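Local coordinates for penicillin-binding protein (Bacillus halodurans, PDB 3TG9) that probably binds penicillin and related beta-lactams through an active-site serine, as other members of its beta-lactamase family do, at residues L16-A20 against I31-F36; D293-H299 against V311-S317. One frame throughout, in Å; residues are numbered along the deposited sequence.

Contact 1: residues L16-A20 against I31-F36; sequences LSGTA and IASLGF
Ala-20 and Ala-32 face each other as a hydrogen-bonded antiparallel pair, with Ala-20 N to Ala-32 O at 2.9 Å and Ala-32 N to Ala-20 O at 3.0 Å. Their methyl groups share one face of the sheet, where small side chains suit the close approach of helix 7-13, which brings Met-11 onto Ala-20 and Leu-7 onto Ala-32. At the next hydrogen-bonded pair, Gly-18 O accepts Leu-34 N at 2.9 Å in a nearly straight bond (167°), whereas the return bond from Gly-18 N to Leu-34 O is weak. On the other face Thr-19 CG2 meets Ile-31 CG2 at 3.9 Å, branched residues well suited to extended chain. This is a beta hairpin, strand 18-24 followed by strand 30-34, and the second strand is outermost in the chain's large antiparallel sheet. Past Gly-18 toward Ser-17 the strand pairing ends and the contact opens partly to solvent. The backbone brings Leu-34 CB to 3.4 Å from Leu-16 O, and with CG anti to the backbone N (chi1 -169°) CD2 lies against the same oxygen. Gly-35, with positive phi and no side chain, lets Ser-17 OG come to 3.6 Å from its CA. That hydroxyl is hydrogen-bonded to Asn-315, and a water donates to Ser-17 OG at 3.2 Å where the chains part.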
loop_
_atom_site.group_PDB
_atom_site.type_symbol
_atom_site.label_atom_id
_atom_site.label_comp_id
_atom_site.label_asym_id
_atom_site.label_seq_id
_atom_site.Cartn_x
_atom_site.Cartn_y
_atom_site.Cartn_z
ATOM N N LEU B 16 -20.279 10.133 9.204
ATOM C CA LEU B 16 -19.802 8.808 8.829
ATOM C C LEU B 16 -19.488 8.719 7.350
ATOM O O LEU B 16 -20.381 8.869 6.512
ATOM C CB LEU B 16 -20.815 7.718 9.202
ATOM C CG LEU B 16 -20.325 6.284 8.942
ATOM C CD1 LEU B 16 -19.220 5.917 9.916
ATOM C CD2 LEU B 16 -21.460 5.284 9.041
ATOM N N SER B 17 -18.219 8.463 7.038
ATOM C CA SER B 17 -17.820 8.182 5.669
ATOM C C SER B 17 -17.996 6.698 5.378
ATOM O O SER B 17 -17.276 5.853 5.922
ATOM C CB SER B 17 -16.368 8.594 5.428
ATOM O OG SER B 17 -15.941 8.192 4.136
ATOM N N GLY B 18 -18.967 6.386 4.534
ATOM C CA GLY B 18 -19.207 5.022 4.113
ATOM C C GLY B 18 -20.558 4.918 3.434
ATOM O O GLY B 18 -21.031 5.883 2.828
ATOM N N THR B 19 -21.173 3.744 3.540
ATOM C CA THR B 19 -22.499 3.491 2.991
ATOM C C THR B 19 -23.357 2.699 3.983
ATOM O O THR B 19 -22.969 1.613 4.428
ATOM C CB THR B 19 -22.414 2.708 1.683
ATOM O OG1 THR B 19 -21.768 3.517 0.688
ATOM C CG2 THR B 19 -23.812 2.314 1.198
ATOM N N ALA B 20 -24.517 3.251 4.333
ATOM C CA ALA B 20 -25.482 2.549 5.181
ATOM C C ALA B 20 -26.678 2.064 4.370
ATOM O O ALA B 20 -27.025 2.659 3.350
ATOM C CB ALA B 20 -25.941 3.443 6.325
ATOM N N ILE B 31 -30.819 3.348 0.851
ATOM C CA ILE B 31 -29.366 3.278 0.778
ATOM C C ILE B 31 -28.768 4.672 0.747
ATOM O O ILE B 31 -29.236 5.535 0.009
ATOM C CB ILE B 31 -28.904 2.508 -0.458
ATOM C CG1 ILE B 31 -29.670 1.191 -0.569
ATOM C CG2 ILE B 31 -27.388 2.287 -0.412
ATOM C CD1 ILE B 31 -29.113 0.242 -1.600
ATOM N N ALA B 32 -27.734 4.896 1.549
ATOM C CA ALA B 32 -27.147 6.224 1.647
ATOM C C ALA B 32 -25.622 6.205 1.767
ATOM O O ALA B 32 -25.055 5.528 2.639
ATOM C CB ALA B 32 -27.764 6.986 2.811
ATOM N N SER B 33 -24.957 6.963 0.900
ATOM C CA SER B 33 -23.507 7.072 0.962
ATOM C C SER B 33 -23.067 8.471 1.380
ATOM O O SER B 33 -23.734 9.456 1.064
ATOM C CB SER B 33 -22.897 6.687 -0.377
ATOM O OG SER B 33 -23.241 5.354 -0.709
ATOM N N LEU B 34 -21.951 8.546 2.106
ATOM C CA LEU B 34 -21.360 9.825 2.493
ATOM C C LEU B 34 -19.828 9.734 2.510
ATOM O O LEU B 34 -19.263 8.641 2.524
ATOM C CB LEU B 34 -21.885 10.271 3.860
ATOM C CG LEU B 34 -21.598 11.701 4.324
ATOM C CD1 LEU B 34 -22.348 12.719 3.471
ATOM C CD2 LEU B 34 -21.971 11.856 5.791
ATOM N N GLY B 35 -19.161 10.885 2.502
ATOM C CA GLY B 35 -17.712 10.925 2.576
ATOM C C GLY B 35 -17.038 10.417 1.313
ATOM O O GLY B 35 -17.702 10.142 0.310
ATOM N N PHE B 36 -15.714 10.288 1.372
ATOM C CA PHE B 36 -14.936 9.831 0.224
ATOM C C PHE B 36 -14.388 8.413 0.344
ATOM O O PHE B 36 -13.750 8.050 1.347
ATOM C CB PHE B 36 -13.780 10.799 -0.063
ATOM C CG PHE B 36 -14.234 12.119 -0.591
ATOM C CD1 PHE B 36 -14.607 12.251 -1.904
ATOM C CD2 PHE B 36 -14.321 13.219 0.239
ATOM C CE1 PHE B 36 -15.047 13.465 -2.390
ATOM C CE2 PHE B 36 -14.762 14.434 -0.245
ATOM C CZ PHE B 36 -15.122 14.554 -1.558
HETATM O O HOH W 1 -12.961 9.121 3.444
#

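Contact 2: residues D293-H299 against V311-S317; sequences DPGVCFH and VVCANQS
Val-312 N donates to His-299 O over 2.7 Å, and His-299 N returns a bond to Val-312 O at 3.1 Å. The next hydrogen-bonded pair is less even: Ala-314 N reaches Cys-297 O at 3.1 Å with a bend at the hydrogen (139°), while Cys-297 N to Ala-314 O is weak. Between these pairs, Phe-298 and Cys-313 project together from one face of the sheet. The phenyl has CG anti to the backbone N (chi1 175°), a torsion that carries CE1 toward the partner strand, where Cys-313 SG lies 3.7 Å from CE1, at the ring edge, its direction from the ring centroid 80° off the normal. This is a sulfur-aromatic contact in which a compact, polarisable thiol leaves room for the ring; Val-311 CG1 also meets CE1, and Met-237 of helix 234-245 packs on both Phe-298 and Val-311. On the opposite face Cys-297 SG lies 3.6 Å from the small Ala-314 CB, and Ala-320 of helix 320-330 packs on Cys-297. At the open end Gly-295 N bonds to Ser-317 OG at 3.0 Å, tying the turn to the departing chain. Pro-294 and Gly-295 hold the middle of a type II turn from Asp-293 to Val-296: the proline ring fits the second position, and glycine accepts the positive phi of the third. The pairing is that of a central beta hairpin in the serine beta-lactamase fold, the side chain of Asp-293 lying near, though not touching, a likely SxxK active site.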
loop_
_atom_site.group_PDB
_atom_site.type_symbol
_atom_site.label_atom_id
_atom_site.label_comp_id
_atom_site.label_asym_id
_atom_site.label_seq_id
_atom_site.Cartn_x
_atom_site.Cartn_y
_atom_site.Cartn_z
ATOM N N ASP B 293 -11.145 -2.649 12.150
ATOM C CA ASP B 293 -9.741 -2.720 11.764
ATOM C C ASP B 293 -9.253 -1.282 11.636
ATOM O O ASP B 293 -10.067 -0.352 11.565
ATOM C CB ASP B 293 -9.580 -3.425 10.409
ATOM C CG ASP B 293 -9.418 -4.940 10.527
ATOM O OD1 ASP B 293 -8.937 -5.423 11.570
ATOM O OD2 ASP B 293 -9.761 -5.654 9.549
ATOM N N PRO B 294 -7.928 -1.080 11.609
ATOM C CA PRO B 294 -7.447 0.253 11.233
ATOM C C PRO B 294 -8.052 0.713 9.903
ATOM O O PRO B 294 -7.936 0.010 8.904
ATOM C CB PRO B 294 -5.935 0.042 11.118
ATOM C CG PRO B 294 -5.654 -1.007 12.206
ATOM C CD PRO B 294 -6.838 -1.951 12.104
ATOM N N GLY B 295 -8.717 1.865 9.911
ATOM C CA GLY B 295 -9.358 2.404 8.725
ATOM C C GLY B 295 -10.663 1.742 8.314
ATOM O O GLY B 295 -11.154 1.974 7.204
ATOM N N VAL B 296 -11.222 0.915 9.197
ATOM C CA VAL B 296 -12.402 0.114 8.878
ATOM C C VAL B 296 -13.336 -0.068 10.072
ATOM O O VAL B 296 -12.886 -0.385 11.176
ATOM C CB VAL B 296 -11.992 -1.302 8.468
ATOM C CG1 VAL B 296 -13.212 -2.194 8.353
ATOM C CG2 VAL B 296 -11.201 -1.282 7.167
ATOM N N CYS B 297 -14.637 0.109 9.851
ATOM C CA CYS B 297 -15.642 -0.377 10.805
ATOM C C CYS B 297 -16.916 -0.814 10.075
ATOM O O CYS B 297 -17.177 -0.402 8.943
ATOM C CB CYS B 297 -15.926 0.633 11.921
ATOM S SG CYS B 297 -16.668 2.182 11.392
ATOM N N PHE B 298 -17.690 -1.674 10.723
ATOM C CA PHE B 298 -18.755 -2.393 10.050
ATOM C C PHE B 298 -19.735 -2.943 11.081
ATOM O O PHE B 298 -19.323 -3.536 12.069
ATOM C CB PHE B 298 -18.148 -3.547 9.255
ATOM C CG PHE B 298 -19.158 -4.448 8.590
ATOM C CD1 PHE B 298 -19.885 -4.013 7.485
ATOM C CD2 PHE B 298 -19.364 -5.743 9.054
ATOM C CE1 PHE B 298 -20.788 -4.847 6.850
ATOM C CE2 PHE B 298 -20.258 -6.579 8.424
ATOM C CZ PHE B 298 -20.980 -6.127 7.322
ATOM N N HIS B 299 -21.023 -2.726 10.851
ATOM C CA HIS B 299 -22.068 -3.350 11.663
ATOM C C HIS B 299 -23.177 -3.762 10.738
ATOM O O HIS B 299 -23.588 -2.988 9.881
ATOM C CB HIS B 299 -22.634 -2.390 12.710
ATOM C CG HIS B 299 -21.859 -2.367 13.986
ATOM N ND1 HIS B 299 -20.924 -1.400 14.276
ATOM C CD2 HIS B 299 -21.878 -3.202 15.054
ATOM C CE1 HIS B 299 -20.393 -1.637 15.461
ATOM N NE2 HIS B 299 -20.959 -2.726 15.954
ATOM N N VAL B 311 -27.228 -2.521 7.263
ATOM C CA VAL B 311 -25.834 -2.704 6.891
ATOM C C VAL B 311 -25.172 -1.355 7.025
ATOM O O VAL B 311 -25.618 -0.389 6.419
ATOM C CB VAL B 311 -25.676 -3.192 5.440
ATOM C CG1 VAL B 311 -24.215 -3.413 5.118
ATOM C CG2 VAL B 311 -26.473 -4.472 5.208
ATOM N N VAL B 312 -24.133 -1.271 7.842
ATOM C CA VAL B 312 -23.335 -0.052 7.904
ATOM C C VAL B 312 -21.878 -0.352 7.557
ATOM O O VAL B 312 -21.178 -1.020 8.317
ATOM C CB VAL B 312 -23.444 0.633 9.282
ATOM C CG1 VAL B 312 -22.720 1.959 9.271
ATOM C CG2 VAL B 312 -24.915 0.838 9.658
ATOM N N CYS B 313 -21.441 0.120 6.390
ATOM C CA CYS B 313 -20.047 -0.004 5.970
ATOM C C CYS B 313 -19.367 1.355 6.093
ATOM O O CYS B 313 -19.947 2.373 5.731
ATOM C CB CYS B 313 -19.962 -0.503 4.530
ATOM S SG CYS B 313 -20.564 -2.178 4.248
ATOM N N ALA B 314 -18.152 1.383 6.625
ATOM C CA ALA B 314 -17.408 2.637 6.708
ATOM C C ALA B 314 -15.920 2.446 6.434
ATOM O O ALA B 314 -15.325 1.467 6.892
ATOM C CB ALA B 314 -17.613 3.291 8.053
ATOM N N ASN B 315 -15.330 3.386 5.689
ATOM C CA ASN B 315 -13.885 3.389 5.455
ATOM C C ASN B 315 -13.167 4.344 6.400
ATOM O O ASN B 315 -12.252 5.054 6.007
ATOM C CB ASN B 315 -13.523 3.639 3.972
ATOM C CG ASN B 315 -13.810 5.072 3.504
ATOM O OD1 ASN B 315 -14.841 5.665 3.850
ATOM N ND2 ASN B 315 -12.897 5.627 2.685
ATOM N N GLN B 316 -13.624 4.360 7.649
ATOM C CA GLN B 316 -12.926 5.026 8.744
ATOM C C GLN B 316 -12.954 4.101 9.957
ATOM O O GLN B 316 -13.644 3.076 9.955
ATOM C CB GLN B 316 -13.581 6.359 9.088
ATOM C CG GLN B 316 -14.986 6.216 9.640
ATOM C CD GLN B 316 -15.642 7.557 9.925
ATOM O OE1 GLN B 316 -16.100 8.246 9.013
ATOM N NE2 GLN B 316 -15.706 7.925 11.204
ATOM N N SER B 317 -12.209 4.464 10.992
ATOM C CA SER B 317 -11.966 3.557 12.113
ATOM C C SER B 317 -13.154 3.314 13.070
ATOM O O SER B 317 -13.291 2.221 13.611
ATOM C CB SER B 317 -10.716 4.000 12.878
ATOM O OG SER B 317 -9.549 3.795 12.092
HETATM O O HOH W 2 -11.628 0.224 13.717
#

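In the fold
Contacts 1 and 2 belong to one antiparallel sheet, their centres about 11 Å apart on the same side of the chain's centre. Contact 1 closes before contact 2 opens, so they are hairpins in series from near the two ends of the chain. Strand 18-24 lies beside strand 308-314, which sews the hairpins together: Thr-19 N probably donates to Cys-313 O, and Ser-17 O packs on Ala-314 CB. Leu-16 packs on Val-312, and helix 320-330 lies over the same face of both. The N-terminal and C-terminal parts of the chain thus form one continuous sheet, as in other serine beta-lactamases and penicillin-binding proteins.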